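Local coordinates for Slr0280 protein (Synechocystis sp., PDB 5H3K), which is of unknown function but carries a phosphodiester glycosidase (NAGPA-type) region, and so may cleave phosphodiester-linked sugars, at residues P316-G321 / W419-I424; Y415-G420 / M454-D459. One frame throughout, in Å; residues are numbered along the deposited sequence.

Contact 1 of 2, residues P316-G321 / W419-I424; sequences PTMAQG and WGPSYI
Two irregular loops dock here: 316-321, on the connection between strands 307-313 and 323-324, and the turn 419-421 that leads into the short strand 422-423. A single backbone hydrogen bond joins them. Ala319 N donates to Trp419 O at 3.0 Å, nearly straight at 165°, although the N-H arrives well above the carbonyl plane rather than along a lone pair. Water 1 donates to the same oxygen across a short 2.5 Å and accepts a weak bond from Gln320 N, so two donors grip Trp419 O and the water carries the contact one residue further along the loop.

CG of Trp419 is anti to the backbone N (chi1 -178°), beside its own carbonyl carbon, and the benzo part comes to lie next to the loop. The methyl of Ala319 meets this part obliquely, CB lying 3.5 Å from Trp419 CE3. Alanine suits the place, its single carbon sitting close to both ring and carbonyl. Strand 349-350 adds apolar cover, Pro350 against Ala319 and Leu349 against Trp419. Met318 brings CB to 3.5 Å from Trp419 O and 3.8 Å from Gly420 CA; its extended chain then runs off, and SD passes Pro421 CD at a loose 4.4 Å. Gly420 has backbone angles that would press a CB against Trp419 O, and a CB there would also clash with Pro421 CD and come close to the Met318 CB. The amide of Gln320 turns elsewhere, its NE2 bonding to Asn347 O. One polar bond, one bridging water and an alanine set against an indole make this a loop-to-loop junction between the sheet of strands 307-313 and 323-324 and the two-stranded ribbon of 422-423 with 454-455.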
loop_
_atom_site.group_PDB
_atom_site.type_symbol
_atom_site.label_atom_id
_atom_site.label_comp_id
_atom_site.label_asym_id
_atom_site.label_seq_id
_atom_site.Cartn_x
_atom_site.Cartn_y
_atom_site.Cartn_z
ATOM N N PRO A 316 4.954 12.343 -6.515
ATOM C CA PRO A 316 6.336 11.917 -6.288
ATOM C C PRO A 316 7.284 13.063 -5.943
ATOM O O PRO A 316 8.344 12.806 -5.387
ATOM C CB PRO A 316 6.725 11.263 -7.617
ATOM C CG PRO A 316 5.422 10.877 -8.245
ATOM C CD PRO A 316 4.475 11.973 -7.856
ATOM N N THR A 317 6.917 14.303 -6.268
ATOM C CA THR A 317 7.816 15.427 -6.024
ATOM C C THR A 317 7.207 16.588 -5.228
ATOM O O THR A 317 7.798 17.662 -5.155
ATOM C CB THR A 317 8.410 15.986 -7.351
ATOM O OG1 THR A 317 7.365 16.562 -8.130
ATOM C CG2 THR A 317 9.080 14.874 -8.147
ATOM N N MET A 318 6.028 16.399 -4.645
ATOM C CA MET A 318 5.553 17.380 -3.678
ATOM C C MET A 318 4.728 16.744 -2.559
ATOM O O MET A 318 4.329 15.566 -2.646
ATOM C CB MET A 318 4.806 18.547 -4.351
ATOM C CG MET A 318 3.415 18.243 -4.825
ATOM S SD MET A 318 2.603 19.736 -5.455
ATOM C CE MET A 318 1.019 19.087 -5.954
ATOM N N ALA A 319 4.480 17.530 -1.512
ATOM C CA ALA A 319 3.793 17.040 -0.313
ATOM C C ALA A 319 2.283 16.891 -0.478
ATOM O O ALA A 319 1.669 16.031 0.158
ATOM C CB ALA A 319 4.095 17.943 0.875
ATOM N N GLN A 320 1.677 17.728 -1.309
ATOM C CA GLN A 320 0.236 17.694 -1.464
ATOM C C GLN A 320 -0.228 16.650 -2.478
ATOM O O GLN A 320 0.207 16.632 -3.640
ATOM C CB GLN A 320 -0.334 19.073 -1.822
ATOM C CG GLN A 320 -1.855 19.046 -2.060
ATOM C CD GLN A 320 -2.467 20.425 -2.175
ATOM O OE1 GLN A 320 -2.165 21.175 -3.103
ATOM N NE2 GLN A 320 -3.339 20.768 -1.234
ATOM N N GLY A 321 -1.144 15.795 -2.042
ATOM C CA GLY A 321 -1.808 14.905 -2.970
ATOM C C GLY A 321 -2.181 13.589 -2.352
ATOM O O GLY A 321 -1.577 13.185 -1.362
ATOM N N TRP A 419 8.044 20.600 0.095
ATOM C CA TRP A 419 6.604 20.804 0.209
ATOM C C TRP A 419 5.965 20.953 -1.164
ATOM O O TRP A 419 4.868 20.459 -1.411
ATOM C CB TRP A 419 6.327 22.054 1.048
ATOM C CG TRP A 419 4.876 22.388 1.307
ATOM C CD1 TRP A 419 4.153 23.412 0.758
ATOM C CD2 TRP A 419 3.992 21.717 2.214
ATOM N NE1 TRP A 419 2.873 23.413 1.262
ATOM C CE2 TRP A 419 2.754 22.392 2.161
ATOM C CE3 TRP A 419 4.132 20.614 3.064
ATOM C CZ2 TRP A 419 1.653 21.987 2.933
ATOM C CZ3 TRP A 419 3.035 20.217 3.825
ATOM C CH2 TRP A 419 1.817 20.901 3.754
ATOM N N GLY A 420 6.667 21.645 -2.055
ATOM C CA GLY A 420 6.144 21.979 -3.365
ATOM C C GLY A 420 6.662 23.341 -3.798
ATOM O O GLY A 420 7.505 23.938 -3.121
ATOM N N PRO A 421 6.183 23.823 -4.950
ATOM C CA PRO A 421 6.549 25.142 -5.478
ATOM C C PRO A 421 5.904 26.298 -4.717
ATOM O O PRO A 421 6.427 27.410 -4.780
ATOM C CB PRO A 421 6.009 25.100 -6.917
ATOM C CG PRO A 421 5.991 23.640 -7.267
ATOM C CD PRO A 421 5.558 22.973 -5.979
ATOM N N SER A 422 4.807 26.055 -4.007
ATOM C CA SER A 422 4.127 27.153 -3.317
ATOM C C SER A 422 3.562 26.787 -1.948
ATOM O O SER A 422 3.442 25.611 -1.602
ATOM C CB SER A 422 3.017 27.740 -4.202
ATOM O OG SER A 422 1.821 26.992 -4.082
ATOM N N TYR A 423 3.227 27.811 -1.172
ATOM C CA TYR A 423 2.551 27.630 0.102
ATOM C C TYR A 423 1.269 28.459 0.147
ATOM O O TYR A 423 1.260 29.624 -0.251
ATOM C CB TYR A 423 3.474 28.011 1.265
ATOM C CG TYR A 423 2.754 28.057 2.591
ATOM C CD1 TYR A 423 2.373 26.887 3.241
ATOM C CD2 TYR A 423 2.449 29.269 3.200
ATOM C CE1 TYR A 423 1.700 26.925 4.453
ATOM C CE2 TYR A 423 1.782 29.316 4.415
ATOM C CZ TYR A 423 1.411 28.143 5.042
ATOM O OH TYR A 423 0.741 28.190 6.248
ATOM N N ILE A 424 0.183 27.845 0.605
ATOM C CA ILE A 424 -1.077 28.548 0.825
ATOM C C ILE A 424 -1.351 28.522 2.317
ATOM O O ILE A 424 -1.292 27.450 2.926
ATOM C CB ILE A 424 -2.240 27.839 0.093
ATOM C CG1 ILE A 424 -1.992 27.815 -1.411
ATOM C CG2 ILE A 424 -3.565 28.506 0.420
ATOM C CD1 ILE A 424 -2.994 26.979 -2.184
HETATM O O HOH W 1 2.421 20.904 -1.958
#

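Contact 2 of 2, residues Y415-G420 / M454-D459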
loop_
_atom_site.group_PDB
_atom_site.type_symbol
_atom_site.label_atom_id
_atom_site.label_comp_id
_atom_site.label_asym_id
_atom_site.label_seq_id
_atom_site.Cartn_x
_atom_site.Cartn_y
_atom_site.Cartn_z
ATOM N N TYR A 415 8.738 25.750 5.609
ATOM C CA TYR A 415 8.332 25.063 4.393
ATOM C C TYR A 415 9.447 25.166 3.363
ATOM O O TYR A 415 9.860 26.264 2.991
ATOM C CB TYR A 415 7.035 25.653 3.846
ATOM C CG TYR A 415 5.837 25.306 4.694
ATOM C CD1 TYR A 415 5.184 24.087 4.532
ATOM C CD2 TYR A 415 5.371 26.179 5.676
ATOM C CE1 TYR A 415 4.079 23.750 5.317
ATOM C CE2 TYR A 415 4.265 25.853 6.472
ATOM C CZ TYR A 415 3.627 24.634 6.285
ATOM O OH TYR A 415 2.538 24.306 7.074
ATOM N N THR A 416 9.937 24.011 2.922
ATOM C CA THR A 416 11.073 23.939 2.006
ATOM C C THR A 416 10.555 23.509 0.635
ATOM O O THR A 416 9.359 23.235 0.489
ATOM C CB THR A 416 12.144 22.969 2.522
ATOM O OG1 THR A 416 11.712 21.611 2.326
ATOM C CG2 THR A 416 12.430 23.227 3.990
ATOM N N PRO A 417 11.430 23.482 -0.388
ATOM C CA PRO A 417 10.949 23.017 -1.692
ATOM C C PRO A 417 10.378 21.596 -1.696
ATOM O O PRO A 417 9.621 21.280 -2.609
ATOM C CB PRO A 417 12.206 23.082 -2.561
ATOM C CG PRO A 417 12.959 24.243 -2.000
ATOM C CD PRO A 417 12.736 24.160 -0.505
ATOM N N ALA A 418 10.730 20.760 -0.718
ATOM C CA ALA A 418 10.090 19.441 -0.599
ATOM C C ALA A 418 8.560 19.512 -0.474
ATOM O O ALA A 418 7.848 18.586 -0.883
ATOM C CB ALA A 418 10.690 18.644 0.561
ATOM N N TRP A 419 8.044 20.600 0.095
ATOM C CA TRP A 419 6.604 20.804 0.209
ATOM C C TRP A 419 5.965 20.953 -1.164
ATOM O O TRP A 419 4.868 20.459 -1.411
ATOM C CB TRP A 419 6.327 22.054 1.048
ATOM C CG TRP A 419 4.876 22.388 1.307
ATOM C CD1 TRP A 419 4.153 23.412 0.758
ATOM C CD2 TRP A 419 3.992 21.717 2.214
ATOM N NE1 TRP A 419 2.873 23.413 1.262
ATOM C CE2 TRP A 419 2.754 22.392 2.161
ATOM C CE3 TRP A 419 4.132 20.614 3.064
ATOM C CZ2 TRP A 419 1.653 21.987 2.933
ATOM C CZ3 TRP A 419 3.035 20.217 3.825
ATOM C CH2 TRP A 419 1.817 20.901 3.754
ATOM N N GLY A 420 6.667 21.645 -2.055
ATOM C CA GLY A 420 6.144 21.979 -3.365
ATOM C C GLY A 420 6.662 23.341 -3.798
ATOM O O GLY A 420 7.505 23.938 -3.121
ATOM N N MET A 454 2.046 31.909 -1.571
ATOM C CA MET A 454 3.464 32.269 -1.577
ATOM C C MET A 454 4.238 31.235 -2.371
ATOM O O MET A 454 4.132 30.043 -2.091
ATOM C CB MET A 454 4.045 32.269 -0.152
ATOM C CG MET A 454 3.709 33.442 0.752
ATOM S SD MET A 454 4.241 35.038 0.090
ATOM C CE MET A 454 5.854 34.635 -0.560
ATOM N N PRO A 455 5.035 31.677 -3.352
ATOM C CA PRO A 455 6.014 30.741 -3.907
ATOM C C PRO A 455 7.049 30.391 -2.833
ATOM O O PRO A 455 7.391 31.248 -2.005
ATOM C CB PRO A 455 6.690 31.546 -5.022
ATOM C CG PRO A 455 5.776 32.716 -5.283
ATOM C CD PRO A 455 5.095 33.003 -3.990
ATOM N N ILE A 456 7.505 29.143 -2.826
ATOM C CA ILE A 456 8.644 28.737 -2.012
ATOM C C ILE A 456 9.890 28.780 -2.894
ATOM O O ILE A 456 9.965 28.094 -3.924
ATOM C CB ILE A 456 8.467 27.308 -1.436
ATOM C CG1 ILE A 456 7.187 27.204 -0.604
ATOM C CG2 ILE A 456 9.685 26.920 -0.621
ATOM C CD1 ILE A 456 6.773 25.747 -0.270
ATOM N N PRO A 457 10.882 29.597 -2.508
ATOM C CA PRO A 457 12.058 29.768 -3.374
ATOM C C PRO A 457 12.838 28.470 -3.538
ATOM O O PRO A 457 13.041 27.758 -2.550
ATOM C CB PRO A 457 12.911 30.797 -2.613
ATOM C CG PRO A 457 11.948 31.495 -1.700
ATOM C CD PRO A 457 10.944 30.453 -1.310
ATOM N N SER A 458 13.265 28.161 -4.761
ATOM C CA SER A 458 13.970 26.905 -5.017
ATOM C C SER A 458 15.312 26.835 -4.299
ATOM O O SER A 458 15.807 25.746 -4.008
ATOM C CB SER A 458 14.166 26.682 -6.520
ATOM O OG SER A 458 14.941 27.725 -7.087
ATOM N N ASP A 459 15.898 27.996 -4.013
ATOM C CA ASP A 459 17.173 28.060 -3.312
ATOM C C ASP A 459 16.964 28.517 -1.874
ATOM O O ASP A 459 17.867 29.080 -1.257
ATOM C CB ASP A 459 18.128 29.024 -4.022
ATOM C CG ASP A 459 17.572 30.438 -4.110
ATOM O OD1 ASP A 459 16.340 30.623 -3.947
ATOM O OD2 ASP A 459 18.367 31.371 -4.365
HETATM O O HOH W 2 9.819 25.299 -4.128
#
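The backbones of 415-420 and 454-459 approach without a direct hydrogen bond, Pro417 CA and Ser458 CA being nearest at 5.9 Å, and water 2 spans them by donating to Gly420 O at 2.9 Å and to Ile456 O at 2.8 Å. Ile456 does most of the packing. Its CG2 is anti to the backbone N and its CG1 anti to the carbonyl carbon (chi1 -57°), and chi2 extends the chain, so the two branches reach different parts of the turn. CD1 comes nearest, 3.5 Å from Gly420 O and 3.7 Å from Trp419 CD1, with the Tyr415 CB a little further off; CG2 lies 3.7 Å from Tyr415 O and also faces Pro417 CD. Thr416-Trp419 form a type I beta turn, closed by Trp419 N bonding to Thr416 O, and a weak bond from Ala418 N to Thr416 OG1 adds an ST turn. Proline suits the i+1 position, held by Pro417, where phi is near -60° and no N-H is needed. The turn links strands 411-415 and 422-423, and packs on the loop between strands 454-455 and 460-466, where Leu462 backs Ile456. An alanine at Ile456 would lose both branches, and would probably loosen the packing on Trp419 and Gly420. Pro417 crosses the isoleucine obliquely and sets CG 3.6 Å from Pro457 O. Tyr415 makes a T-shaped stack on the indole, its CE1 3.5 Å above the centre of the Trp419 ring, while its hydroxyl bonds to Ser405 O and Arg466.

Contacts 1 and 2 share Trp419 and Gly420, and their centres lie about 8 Å apart. Trp419 looks both ways: its carbonyl and benzo part serve contact 1, while its CB and CD1 meet Ile456 in contact 2, and Tyr415 of the same segment covers one ring face. Beyond this turn the chain of contact 1 continues as strand 422-423 and pairs antiparallel with strand 454-455 of contact 2, through probable hydrogen bonds of Tyr423 N to Met454 O at 2.6 Å and Ile456 N to Pro421 O at 2.8 Å. The rings of Tyr423 and Tyr415 also stack, with CE1 of Tyr423 3.4 Å from CE2 of Tyr415. Loop 316-321 is thus connected, through Trp419, to the ribbon.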